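Local coordinates for protein putative Scyalone Dehydratase (Novosphingobium aromaticivorans DSM 12444, PDB 3EF8) that is of unknown function but is probably a lyase related to scytalone dehydratase, with an NTF2-like fold, at residues 117-121 / 122-126. Numbering follows the deposited sequence. Where two conformers were deposited one is given.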
ATOM      1  N   VAL A 117      13.205  17.488  -4.285  1.00 12.24           N
ATOM      2  CA  VAL A 117      13.466  18.896  -3.991  1.00 11.03           C
ATOM      3  C   VAL A 117      12.241  19.701  -4.297  1.00 12.79           C
ATOM      4  O   VAL A 117      11.497  19.382  -5.199  1.00 11.59           O
ATOM      5  CB  VAL A 117      14.693  19.418  -4.804  1.00 11.18           C
ATOM      6  CG1 VAL A 117      15.973  18.725  -4.330  1.00 10.73           C
ATOM      7  CG2 VAL A 117      14.459  19.218  -6.320  1.00 12.83           C
ATOM      8  N   LYS A 118      12.042  20.775  -3.543  1.00 10.63           N
ATOM      9  CA  LYS A 118      10.893  21.633  -3.727  1.00 10.74           C
ATOM     10  C   LYS A 118      11.284  22.886  -4.475  1.00 13.90           C
ATOM     11  O   LYS A 118      12.157  23.642  -4.045  1.00 15.94           O
ATOM     12  CB  LYS A 118      10.241  21.988  -2.411  1.00 10.77           C
ATOM     13  CG  LYS A 118       8.815  22.415  -2.530  1.00 11.92           C
ATOM     14  CD  LYS A 118       8.256  22.955  -1.224  1.00 14.82           C
ATOM     15  CE  LYS A 118       6.783  23.358  -1.370  1.00 15.43           C
ATOM     16  NZ  LYS A 118       6.210  24.029  -0.164  1.00 16.01           N
ATOM     17  N   VAL A 119      10.623  23.077  -5.599  1.00 13.64           N
ATOM     18  CA  VAL A 119      10.929  24.207  -6.483  1.00 17.12           C
ATOM     19  C   VAL A 119       9.654  24.927  -6.867  1.00 18.04           C
ATOM     20  O   VAL A 119       8.731  24.328  -7.377  1.00 16.04           O
ATOM     21  CB  VAL A 119      11.705  23.735  -7.689  1.00 19.47           C
ATOM     22  CG1 VAL A 119      13.075  23.228  -7.264  1.00 23.65           C
ATOM     23  CG2 VAL A 119      11.005  22.661  -8.458  1.00 23.09           C
ATOM     24  N   ASP A 120       9.607  26.229  -6.576  0.50 20.71           N
ATOM     25  CA  ASP A 120       8.470  27.070  -6.944  0.50 22.26           C
ATOM     26  C   ASP A 120       7.150  26.426  -6.506  0.50 19.98           C
ATOM     27  O   ASP A 120       6.162  26.422  -7.240  0.50 20.82           O
ATOM     28  CB  ASP A 120       8.480  27.333  -8.462  0.50 23.99           C
ATOM     29  CG  ASP A 120       7.811  28.646  -8.845  0.50 26.77           C
ATOM     30  OD1 ASP A 120       7.605  29.503  -7.962  0.50 34.08           O
ATOM     31  OD2 ASP A 120       7.511  28.825 -10.049  0.50 27.55           O
ATOM     32  N   GLY A 121       7.166  25.852  -5.309  1.00 18.05           N
ATOM     33  CA  GLY A 121       5.958  25.324  -4.698  1.00 19.27           C
ATOM     34  C   GLY A 121       5.638  23.879  -4.996  1.00 17.23           C
ATOM     35  O   GLY A 121       4.630  23.380  -4.511  1.00 18.89           O
ATOM     36  N   GLN A 122       6.472  23.251  -5.817  1.00 17.45           N
ATOM     37  CA  GLN A 122       6.246  21.859  -6.262  1.00 14.42           C
ATOM     38  C   GLN A 122       7.421  20.947  -5.964  1.00 14.43           C
ATOM     39  O   GLN A 122       8.571  21.227  -6.306  1.00 15.64           O
ATOM     40  CB  GLN A 122       6.028  21.848  -7.771  1.00 15.41           C
ATOM     41  CG  GLN A 122       5.944  20.472  -8.452  1.00 20.12           C
ATOM     42  CD  GLN A 122       4.631  19.751  -8.155  1.00 23.17           C
ATOM     43  OE1 GLN A 122       3.554  20.316  -8.378  1.00 22.18           O
ATOM     44  NE2 GLN A 122       4.707  18.493  -7.667  1.00 17.33           N
ATOM     45  N   TRP A 123       7.119  19.805  -5.343  1.00 12.61           N
ATOM     46  CA  TRP A 123       8.133  18.777  -5.181  1.00 11.22           C
ATOM     47  C   TRP A 123       8.376  18.071  -6.487  1.00 12.33           C
ATOM     48  O   TRP A 123       7.452  17.755  -7.232  1.00 11.81           O
ATOM     49  CB  TRP A 123       7.720  17.774  -4.082  1.00 10.51           C
ATOM     50  CG  TRP A 123       7.773  18.386  -2.677  1.00 11.16           C
ATOM     51  CD1 TRP A 123       6.758  18.945  -1.992  1.00 10.33           C
ATOM     52  CD2 TRP A 123       8.938  18.506  -1.831  1.00 10.77           C
ATOM     53  NE1 TRP A 123       7.185  19.389  -0.753  1.00 10.55           N
ATOM     54  CE2 TRP A 123       8.528  19.156  -0.654  1.00 10.20           C
ATOM     55  CE3 TRP A 123      10.274  18.150  -1.972  1.00 10.69           C
ATOM     56  CZ2 TRP A 123       9.403  19.403   0.401  1.00 10.20           C
ATOM     57  CZ3 TRP A 123      11.139  18.410  -0.918  1.00  9.73           C
ATOM     58  CH2 TRP A 123      10.697  19.025   0.238  1.00  8.88           C
ATOM     59  N   LYS A 124       9.632  17.812  -6.739  1.00 11.16           N
ATOM     60  CA  LYS A 124      10.105  17.135  -7.931  1.00 10.50           C
ATOM     61  C   LYS A 124      11.207  16.190  -7.579  1.00 11.80           C
ATOM     62  O   LYS A 124      11.903  16.368  -6.584  1.00 12.57           O
ATOM     63  CB  LYS A 124      10.621  18.158  -8.970  1.00 11.85           C
ATOM     64  CG  LYS A 124       9.526  19.081  -9.464  1.00 14.02           C
ATOM     65  CD  LYS A 124      10.037  19.947 -10.581  1.00 21.60           C
ATOM     66  CE  LYS A 124       8.952  20.846 -11.098  1.00 28.10           C
ATOM     67  NZ  LYS A 124       9.556  21.783 -12.120  1.00 34.02           N
ATOM     68  N   PHE A 125      11.340  15.163  -8.401  1.00 10.21           N
ATOM     69  CA  PHE A 125      12.465  14.274  -8.278  1.00  9.73           C
ATOM     70  C   PHE A 125      13.763  14.871  -8.749  1.00 11.54           C
ATOM     71  O   PHE A 125      13.867  15.349  -9.866  1.00 13.29           O
ATOM     72  CB  PHE A 125      12.279  12.934  -9.005  1.00 10.08           C
ATOM     73  CG  PHE A 125      11.118  12.102  -8.448  1.00 10.18           C
ATOM     74  CD1 PHE A 125      11.246  11.439  -7.243  1.00  9.83           C
ATOM     75  CD2 PHE A 125       9.921  11.954  -9.167  1.00  9.83           C
ATOM     76  CE1 PHE A 125      10.209  10.658  -6.745  1.00 10.31           C
ATOM     77  CE2 PHE A 125       8.873  11.216  -8.663  1.00 12.16           C
ATOM     78  CZ  PHE A 125       9.046  10.532  -7.480  1.00 10.05           C
ATOM     79  N   LYS A 126      14.779  14.762  -7.898  1.00 12.77           N
ATOM     80  CA  LYS A 126      16.160  15.079  -8.320  1.00 13.03           C
ATOM     81  C   LYS A 126      16.944  13.803  -8.614  1.00 12.56           C
ATOM     82  O   LYS A 126      17.719  13.724  -9.543  1.00 13.45           O
ATOM     83  CB  LYS A 126      16.878  15.949  -7.294  1.00 13.09           C
ATOM     84  CG  LYS A 126      18.281  16.349  -7.769  1.00 20.50           C
ATOM     85  CD  LYS A 126      18.598  17.768  -7.330  1.00 25.00           C
ATOM     86  CE  LYS A 126      19.981  18.247  -7.817  1.00 28.79           C
ATOM     87  NZ  LYS A 126      21.069  17.499  -7.189  1.00 30.45           N
TER
HETATM   88  O   HOH W   1       7.979  24.142 -10.383  1.00 36.51           O
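K118 lays the aliphatic part of its side chain over one face of the W123 indole. CB sits above the six-membered ring, 3.6 Å from the ring centroid and almost on the ring normal, a clear CH-pi contact. With CG anti to the backbone N (chi1 -158°) and an extended chain beyond, the lysine runs on toward the pyrrole side, where CD lies 3.8 Å from W123 NE1. Both polar ends then meet E9 of helix 3-25: K118 NZ forms a salt bridge and W123 NE1 a hydrogen bond, each with its own carboxylate oxygen. The same helix packs against the indole through A12 and I13.

On the face of the hairpin bearing V117, V119 and K124, V119 CG2 rests 3.6 Å from K124 CD, the two side chains crossing at about a right angle. A water donates to V119 O and weakly accepts from K124 NZ. Q122 folds back at chi2 (73°) to give its NE2 to W123 O at 2.9 Å; W123 O lies in the plane of the Q122 amide, and the N-H points at a lone pair of that oxygen, in the plane of its carbonyl.

Between the strands, V117 and K124 form one hydrogen-bonded pair and V119 and Q122 the other, with K118 and W123 the non-hydrogen-bonded pair between them. The V119 N-H points straight at Q122 O (179° at the hydrogen), though it comes from above the plane of that carbonyl. D120 and G121 complete a type I' turn, the left-handed backbone of both residues matching the twist of a two-residue beta hairpin, here joining strands 106-119 and 122-136 of the curved NTF2-like sheet.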